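Local coordinates for sporozoite surface protein 2 (Plasmodium vivax, PDB 4HQO), which probably acts as the sporozoite's surface adhesion receptor in gliding motility, binding a metal ion through its von Willebrand factor A domain, at residues A[24-29]-A[63-68]; A[100-105]-A[136-141]. The protein carries 4 engineered substitutions. One frame throughout, in Å; residues are numbered along the deposited sequence.

Overall arrangement
Both contacts lie in the von Willebrand factor A domain, at the end of its central mixed sheet where the magnesium ion is bound. Along the chain they come in series: contact 1 (24-29 with 63-68) closes before contact 2 (100-105 with 136-141) opens. Their centres are 9 Å apart. Contact 1 joins the ends of strands 19-26 and 58-65, whereas contact 2 joins the loop before helix 105-117 to the turn leading into helix 140-152. Two probable backbone hydrogen bonds connect them, S104 N to G66 O (2.7 Å) and G29 N to G101 O (2.9 Å). Contact 1 gives S28 and contact 2 gives T103 to the same ion, so its coordination depends on loops from both.

Contact 1. Residues A[24-29]-A[63-68]; sequences LVDGSG and NLFGSY. Engineered in segment 63-68: S67 (natural residue Asn). With MG (magnesium ion), chain E.
S28 binds the magnesium ion through OG at 2.3 Å, and S30, T103 and waters 1, 2 and 3 complete the six ligands. The hydroxyl sits between the backbone N and carbonyl carbon of S28 (chi1 72°) and donates to D26 OD1 at 2.8 Å, on the syn lone pair. The same oxygen accepts from S28 N, 3.0 Å away and nearly along the C-O axis, which closes an Asx turn. Two bonds thus grip D26 OD1, while OD2 accepts from water 1 and has a further hydrogen bond with T133 OG1. D26 is therefore a second-shell residue: it orients one protein ligand and one water, and its negative charge would be expected to polarise both. Such a Ser-x-Ser loop after an aspartate is the DxSxS signature of the metal ion-dependent adhesion site (MIDAS) of this domain family. Here it follows strand 19-26, in a beta-alpha-beta unit whose helix 33-49 leads to strand 58-65. The two strands run parallel, their short segments 27° apart. Both backbone polar atoms of V25 bond to strand 58-65, its N donating nearly straight to N63 O and its O accepting from F65 N. Two residues on, G27 N donates to F65 O at 2.7 Å, carrying the pairing into the loop. F65 CG also occupies the crowded position (chi1 63°), which brings the ring back against the neighbouring strand. Its face receives D26 CA in a CH-pi contact, 3.7 Å from the centroid, and CZ lies 3.6 Å from D26 CB, while the backbone of L24 meets the ring edge. L131, M105 and A108 also pack on F65. On the other face of the sheet from D26 and F65, L64 CD1 lies 4.2 Å from V25 CG1, and W36 of helix 33-49 touches both side chains.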
ATOM      1  N   LEU A  24       0.940  -0.368  13.811  1.00 23.92           N
ATOM      2  CA  LEU A  24       1.225   0.619  14.861  1.00 24.81           C
ATOM      3  C   LEU A  24       0.919  -0.025  16.209  1.00 26.06           C
ATOM      4  O   LEU A  24      -0.233  -0.369  16.498  1.00 29.05           O
ATOM      5  CB  LEU A  24       0.369   1.868  14.677  1.00 20.73           C
ATOM      6  CG  LEU A  24       0.304   2.494  13.275  1.00 33.22           C
ATOM      7  CD1 LEU A  24      -0.558   3.780  13.280  1.00 20.91           C
ATOM      8  CD2 LEU A  24       1.698   2.784  12.751  1.00 22.64           C
ATOM      9  N   VAL A  25       1.956  -0.214  17.017  1.00 22.61           N
ATOM     10  CA  VAL A  25       1.825  -0.998  18.243  1.00 21.24           C
ATOM     11  C   VAL A  25       1.943  -0.109  19.483  1.00 24.30           C
ATOM     12  O   VAL A  25       2.935   0.602  19.665  1.00 26.08           O
ATOM     13  CB  VAL A  25       2.868  -2.147  18.304  1.00 30.18           C
ATOM     14  CG1 VAL A  25       2.680  -2.970  19.572  1.00 24.66           C
ATOM     15  CG2 VAL A  25       2.756  -3.043  17.065  1.00 23.44           C
ATOM     16  N   ASP A  26       0.908  -0.135  20.313  1.00 29.98           N
ATOM     17  CA  ASP A  26       0.879   0.626  21.563  1.00 30.37           C
ATOM     18  C   ASP A  26       1.804  -0.047  22.588  1.00 29.52           C
ATOM     19  O   ASP A  26       1.527  -1.163  23.024  1.00 28.33           O
ATOM     20  CB  ASP A  26      -0.560   0.625  22.084  1.00 25.56           C
ATOM     21  CG  ASP A  26      -0.799   1.600  23.233  1.00 34.45           C
ATOM     22  OD1 ASP A  26       0.147   1.930  23.991  1.00 35.06           O
ATOM     23  OD2 ASP A  26      -1.974   2.012  23.382  1.00 28.92           O
ATOM     24  N   GLY A  27       2.894   0.620  22.969  1.00 28.35           N
ATOM     25  CA  GLY A  27       3.797   0.083  23.984  1.00 26.45           C
ATOM     26  C   GLY A  27       3.814   0.898  25.273  1.00 28.51           C
ATOM     27  O   GLY A  27       4.799   0.889  26.024  1.00 30.46           O
ATOM     28  N   SER A  28       2.721   1.617  25.528  1.00 29.79           N
ATOM     29  CA  SER A  28       2.620   2.516  26.673  1.00 30.21           C
ATOM     30  C   SER A  28       2.446   1.771  28.002  1.00 31.15           C
ATOM     31  O   SER A  28       2.151   0.577  28.035  1.00 37.00           O
ATOM     32  CB  SER A  28       1.444   3.475  26.486  1.00 25.72           C
ATOM     33  OG  SER A  28       0.198   2.807  26.636  1.00 31.29           O
ATOM     34  N   GLY A  29       2.600   2.502  29.098  1.00 33.31           N
ATOM     35  CA  GLY A  29       2.465   1.940  30.428  1.00 30.66           C
ATOM     36  C   GLY A  29       1.119   1.306  30.719  1.00 37.11           C
ATOM     37  O   GLY A  29       1.057   0.303  31.418  1.00 39.37           O
ATOM     38  N   ASN A  63       5.710   0.435  13.762  1.00 27.68           N
ATOM     39  CA  ASN A  63       6.031   1.520  14.676  1.00 23.80           C
ATOM     40  C   ASN A  63       5.575   1.160  16.076  1.00 27.38           C
ATOM     41  O   ASN A  63       4.461   0.652  16.277  1.00 32.20           O
ATOM     42  CB  ASN A  63       5.328   2.819  14.245  1.00 30.25           C
ATOM     43  CG  ASN A  63       5.922   4.049  14.898  1.00 46.65           C
ATOM     44  OD1 ASN A  63       5.747   4.279  16.099  1.00 48.11           O
ATOM     45  ND2 ASN A  63       6.629   4.851  14.109  1.00 47.24           N
ATOM     46  N   LEU A  64       6.427   1.454  17.045  1.00 26.06           N
ATOM     47  CA  LEU A  64       6.102   1.255  18.446  1.00 23.13           C
ATOM     48  C   LEU A  64       5.859   2.621  19.086  1.00 27.16           C
ATOM     49  O   LEU A  64       6.750   3.478  19.093  1.00 25.50           O
ATOM     50  CB  LEU A  64       7.273   0.571  19.148  1.00 23.41           C
ATOM     51  CG  LEU A  64       7.090   0.264  20.639  1.00 25.21           C
ATOM     52  CD1 LEU A  64       6.047  -0.824  20.823  1.00 26.91           C
ATOM     53  CD2 LEU A  64       8.406  -0.172  21.235  1.00 23.99           C
ATOM     54  N   PHE A  65       4.669   2.847  19.626  1.00 24.15           N
ATOM     55  CA  PHE A  65       4.420   4.147  20.244  1.00 23.66           C
ATOM     56  C   PHE A  65       4.129   4.076  21.742  1.00 30.01           C
ATOM     57  O   PHE A  65       3.456   3.171  22.228  1.00 34.22           O
ATOM     58  CB  PHE A  65       3.341   4.938  19.499  1.00 25.17           C
ATOM     59  CG  PHE A  65       1.977   4.296  19.507  1.00 27.92           C
ATOM     60  CD1 PHE A  65       1.625   3.359  18.537  1.00 25.57           C
ATOM     61  CD2 PHE A  65       1.032   4.661  20.459  1.00 25.82           C
ATOM     62  CE1 PHE A  65       0.357   2.783  18.529  1.00 22.82           C
ATOM     63  CE2 PHE A  65      -0.245   4.093  20.459  1.00 19.66           C
ATOM     64  CZ  PHE A  65      -0.582   3.153  19.490  1.00 22.44           C
ATOM     65  N   GLY A  66       4.675   5.041  22.465  1.00 27.71           N
ATOM     66  CA  GLY A  66       4.546   5.105  23.903  1.00 28.14           C
ATOM     67  C   GLY A  66       4.782   6.548  24.257  1.00 33.12           C
ATOM     68  O   GLY A  66       4.126   7.414  23.689  1.00 29.24           O
ATOM     69  N   SER A  67       5.717   6.812  25.169  1.00 30.48           N
ATOM     70  CA  SER A  67       6.100   8.188  25.490  1.00 37.97           C
ATOM     71  C   SER A  67       6.671   8.854  24.253  1.00 29.60           C
ATOM     72  O   SER A  67       6.527  10.058  24.049  1.00 32.57           O
ATOM     73  CB  SER A  67       7.150   8.222  26.612  1.00 38.38           C
ATOM     74  OG  SER A  67       6.547   8.037  27.879  1.00 53.85           O
ATOM     75  N   TYR A  68       7.348   8.046  23.445  1.00 30.07           N
ATOM     76  CA  TYR A  68       7.969   8.505  22.212  1.00 27.49           C
ATOM     77  C   TYR A  68       7.443   7.587  21.107  1.00 25.66           C
ATOM     78  O   TYR A  68       6.575   6.756  21.367  1.00 31.26           O
ATOM     79  CB  TYR A  68       9.489   8.389  22.349  1.00 30.51           C
ATOM     80  CG  TYR A  68      10.266   9.363  21.497  1.00 37.23           C
ATOM     81  CD1 TYR A  68       9.983  10.730  21.533  1.00 36.42           C
ATOM     82  CD2 TYR A  68      11.295   8.923  20.668  1.00 30.22           C
ATOM     83  CE1 TYR A  68      10.702  11.626  20.762  1.00 34.65           C
ATOM     84  CE2 TYR A  68      12.019   9.808  19.882  1.00 33.43           C
ATOM     85  CZ  TYR A  68      11.717  11.159  19.932  1.00 47.47           C
ATOM     86  OH  TYR A  68      12.441  12.040  19.158  1.00 44.16           O
TER
HETATM   87 MG    MG E 301      -1.392   4.233  27.464  1.00 56.81          MG
HETATM   88  O   HOH W   1      -2.453   3.516  25.723  1.00 36.80           O
HETATM   89  O   HOH W   2      -2.627   5.762  28.276  1.00 47.78           O
HETATM   90  O   HOH W   3      -0.227   4.712  29.247  1.00 36.68           O

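Contact 2. Residues A[100-105]-A[136-141]; sequences YGTTSM and VPNSKY. Engineered in segment 100-105: S104 (natural residue Asn). With MG (magnesium ion), chain E.
N138 turns its amide back toward the loop at T103, with CG anti to its own carbonyl carbon (chi1 -72°). Its OD1 accepts from T103 N at 2.8 Å; the bond is straight at the hydrogen (164°), but the donor stands above the carbonyl plane, 38° out of it. In return N138 N donates to T103 O at 3.1 Å, in plane and on a lone pair, so main chain and side chain of N138 hold both polar backbone atoms of T103. The T102 side chain crosses that of N138 at about a right angle, T102 CB 3.2 Å from N138 OD1, and water 4 joins T102 OG1 to N138 ND2, the latter bond weak. T103 points its side chain across to 136-141: OG1, anti to the carbonyl carbon, binds the magnesium ion at 2.2 Å, and CB lies 3.4 Å from V136 O. Water 2, a ligand of the ion, donates to that V136 oxygen, while water 5 donates to N138 OD1 and hydrogen-bonds T103 OG1. N138 and V136 thus form part of the second shell around the MIDAS threonine. M105 and P137 lie side by side, CB to CB 3.8 Å, and the bend at chi3 keeps M105 CE 3.9 Å from P137 CB. F170 of helix 168-175 and A143 of helix 140-152 touch both residues, while L131 and T133 of strand 126-133 and F65 of strand 58-65 pack against M105.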
ATOM      1  N   TYR A 100       6.041   1.167  29.001  1.00 31.86           N
ATOM      2  CA  TYR A 100       6.112   2.248  29.970  1.00 33.92           C
ATOM      3  C   TYR A 100       5.638   3.528  29.293  1.00 36.79           C
ATOM      4  O   TYR A 100       5.628   3.629  28.065  1.00 37.93           O
ATOM      5  CB  TYR A 100       7.555   2.444  30.467  1.00 30.81           C
ATOM      6  CG  TYR A 100       8.436   3.136  29.436  1.00 39.27           C
ATOM      7  CD1 TYR A 100       9.060   2.406  28.418  1.00 35.68           C
ATOM      8  CD2 TYR A 100       8.632   4.524  29.471  1.00 37.28           C
ATOM      9  CE1 TYR A 100       9.865   3.038  27.459  1.00 31.63           C
ATOM     10  CE2 TYR A 100       9.420   5.165  28.520  1.00 34.22           C
ATOM     11  CZ  TYR A 100      10.036   4.414  27.518  1.00 41.40           C
ATOM     12  OH  TYR A 100      10.827   5.042  26.579  1.00 40.37           O
ATOM     13  N   GLY A 101       5.256   4.509  30.099  1.00 33.81           N
ATOM     14  CA  GLY A 101       5.047   5.847  29.596  1.00 33.56           C
ATOM     15  C   GLY A 101       3.662   6.138  29.074  1.00 34.30           C
ATOM     16  O   GLY A 101       2.724   5.360  29.244  1.00 34.06           O
ATOM     17  N   THR A 102       3.539   7.291  28.437  1.00 38.75           N
ATOM     18  CA  THR A 102       2.268   7.743  27.906  1.00 27.58           C
ATOM     19  C   THR A 102       2.054   7.149  26.500  1.00 29.29           C
ATOM     20  O   THR A 102       2.726   6.187  26.133  1.00 32.26           O
ATOM     21  CB  THR A 102       2.193   9.279  27.937  1.00 30.37           C
ATOM     22  OG1 THR A 102       3.362   9.818  27.311  1.00 33.62           O
ATOM     23  CG2 THR A 102       2.152   9.784  29.414  1.00 27.10           C
ATOM     24  N   THR A 103       1.120   7.699  25.730  1.00 32.75           N
ATOM     25  CA  THR A 103       0.628   7.033  24.521  1.00 33.80           C
ATOM     26  C   THR A 103       0.581   7.966  23.305  1.00 32.60           C
ATOM     27  O   THR A 103      -0.446   8.585  23.030  1.00 30.19           O
ATOM     28  CB  THR A 103      -0.779   6.461  24.770  1.00 32.71           C
ATOM     29  OG1 THR A 103      -0.809   5.814  26.049  1.00 40.86           O
ATOM     30  CG2 THR A 103      -1.168   5.468  23.675  1.00 24.98           C
ATOM     31  N   SER A 104       1.699   8.061  22.589  1.00 28.32           N
ATOM     32  CA  SER A 104       1.811   8.938  21.428  1.00 32.35           C
ATOM     33  C   SER A 104       1.083   8.390  20.190  1.00 32.11           C
ATOM     34  O   SER A 104       1.699   8.122  19.151  1.00 24.82           O
ATOM     35  CB  SER A 104       3.283   9.162  21.100  1.00 31.42           C
ATOM     36  OG  SER A 104       3.918   9.897  22.126  1.00 41.53           O
ATOM     37  N   MET A 105      -0.230   8.235  20.293  1.00 27.72           N
ATOM     38  CA  MET A 105      -0.974   7.563  19.226  1.00 28.48           C
ATOM     39  C   MET A 105      -1.096   8.441  17.975  1.00 31.20           C
ATOM     40  O   MET A 105      -0.994   7.955  16.853  1.00 31.48           O
ATOM     41  CB  MET A 105      -2.357   7.139  19.725  1.00 26.22           C
ATOM     42  CG  MET A 105      -3.195   6.428  18.688  1.00 26.97           C
ATOM     43  SD  MET A 105      -4.869   6.105  19.259  1.00 30.99           S
ATOM     44  CE  MET A 105      -4.529   5.049  20.667  1.00 25.81           C
ATOM     45  N   VAL A 136      -6.441   4.514  24.793  1.00 29.86           N
ATOM     46  CA  VAL A 136      -6.272   5.663  25.688  1.00 33.99           C
ATOM     47  C   VAL A 136      -5.101   6.535  25.206  1.00 32.32           C
ATOM     48  O   VAL A 136      -3.992   6.452  25.741  1.00 36.92           O
ATOM     49  CB  VAL A 136      -6.016   5.213  27.146  1.00 39.41           C
ATOM     50  CG1 VAL A 136      -6.195   6.393  28.103  1.00 36.06           C
ATOM     51  CG2 VAL A 136      -6.966   4.087  27.532  1.00 37.17           C
ATOM     52  N   PRO A 137      -5.333   7.345  24.158  1.00 33.18           N
ATOM     53  CA  PRO A 137      -4.247   8.173  23.618  1.00 27.95           C
ATOM     54  C   PRO A 137      -3.974   9.400  24.487  1.00 31.35           C
ATOM     55  O   PRO A 137      -4.772   9.735  25.372  1.00 30.60           O
ATOM     56  CB  PRO A 137      -4.790   8.605  22.247  1.00 27.52           C
ATOM     57  CG  PRO A 137      -6.281   8.645  22.449  1.00 35.25           C
ATOM     58  CD  PRO A 137      -6.573   7.474  23.373  1.00 36.56           C
ATOM     59  N   ASN A 138      -2.847  10.060  24.232  1.00 29.62           N
ATOM     60  CA  ASN A 138      -2.517  11.300  24.921  1.00 30.04           C
ATOM     61  C   ASN A 138      -3.513  12.412  24.620  1.00 34.35           C
ATOM     62  O   ASN A 138      -3.715  13.296  25.447  1.00 35.61           O
ATOM     63  CB  ASN A 138      -1.101  11.762  24.576  1.00 32.40           C
ATOM     64  CG  ASN A 138      -0.028  10.898  25.227  1.00 37.79           C
ATOM     65  OD1 ASN A 138      -0.313  10.087  26.106  1.00 36.37           O
ATOM     66  ND2 ASN A 138       1.215  11.087  24.805  1.00 32.94           N
ATOM     67  N   SER A 139      -4.116  12.373  23.432  1.00 26.91           N
ATOM     68  CA  SER A 139      -5.147  13.337  23.043  1.00 32.11           C
ATOM     69  C   SER A 139      -6.226  12.649  22.217  1.00 28.18           C
ATOM     70  O   SER A 139      -5.959  12.208  21.107  1.00 30.38           O
ATOM     71  CB  SER A 139      -4.552  14.470  22.215  1.00 30.51           C
ATOM     72  OG  SER A 139      -5.564  15.383  21.841  1.00 36.44           O
ATOM     73  N   LYS A 140      -7.427  12.542  22.770  1.00 31.36           N
ATOM     74  CA  LYS A 140      -8.520  11.855  22.086  1.00 35.29           C
ATOM     75  C   LYS A 140      -8.826  12.477  20.738  1.00 36.68           C
ATOM     76  O   LYS A 140      -8.869  11.778  19.729  1.00 36.95           O
ATOM     77  CB  LYS A 140      -9.793  11.831  22.938  1.00 39.11           C
ATOM     78  CG  LYS A 140      -9.800  10.729  23.993  1.00 52.69           C
ATOM     79  CD  LYS A 140     -11.190  10.522  24.576  1.00 60.73           C
ATOM     80  CE  LYS A 140     -11.170   9.437  25.647  1.00 65.72           C
ATOM     81  NZ  LYS A 140     -12.526   9.155  26.206  1.00 73.68           N
ATOM     82  N   TYR A 141      -9.042  13.786  20.713  1.00 34.48           N
ATOM     83  CA  TYR A 141      -9.455  14.411  19.465  1.00 33.94           C
ATOM     84  C   TYR A 141      -8.345  14.353  18.430  1.00 38.60           C
ATOM     85  O   TYR A 141      -8.609  14.064  17.276  1.00 37.94           O
ATOM     86  CB  TYR A 141      -9.932  15.849  19.648  1.00 35.26           C
ATOM     87  CG  TYR A 141     -10.405  16.436  18.336  1.00 47.19           C
ATOM     88  CD1 TYR A 141     -11.644  16.090  17.805  1.00 46.62           C
ATOM     89  CD2 TYR A 141      -9.594  17.289  17.601  1.00 37.02           C
ATOM     90  CE1 TYR A 141     -12.072  16.609  16.593  1.00 51.94           C
ATOM     91  CE2 TYR A 141     -10.012  17.808  16.385  1.00 45.81           C
ATOM     92  CZ  TYR A 141     -11.256  17.473  15.890  1.00 49.72           C
ATOM     93  OH  TYR A 141     -11.680  18.002  14.687  1.00 53.58           O
TER
HETATM   94 MG    MG E 301      -1.392   4.233  27.464  1.00 56.81          MG
HETATM   95  O   HOH W   3      -0.227   4.712  29.247  1.00 36.68           O
HETATM   96  O   HOH W   4       4.263  11.181  24.939  1.00 43.57           O
HETATM   97  O   HOH W   5      -1.485   8.275  27.749  1.00 41.35           O
HETATM   98  O   HOH W   2      -2.627   5.762  28.276  1.00 47.78           O
HETATM   99  O   HOH W   1      -2.453   3.516  25.723  1.00 36.80           O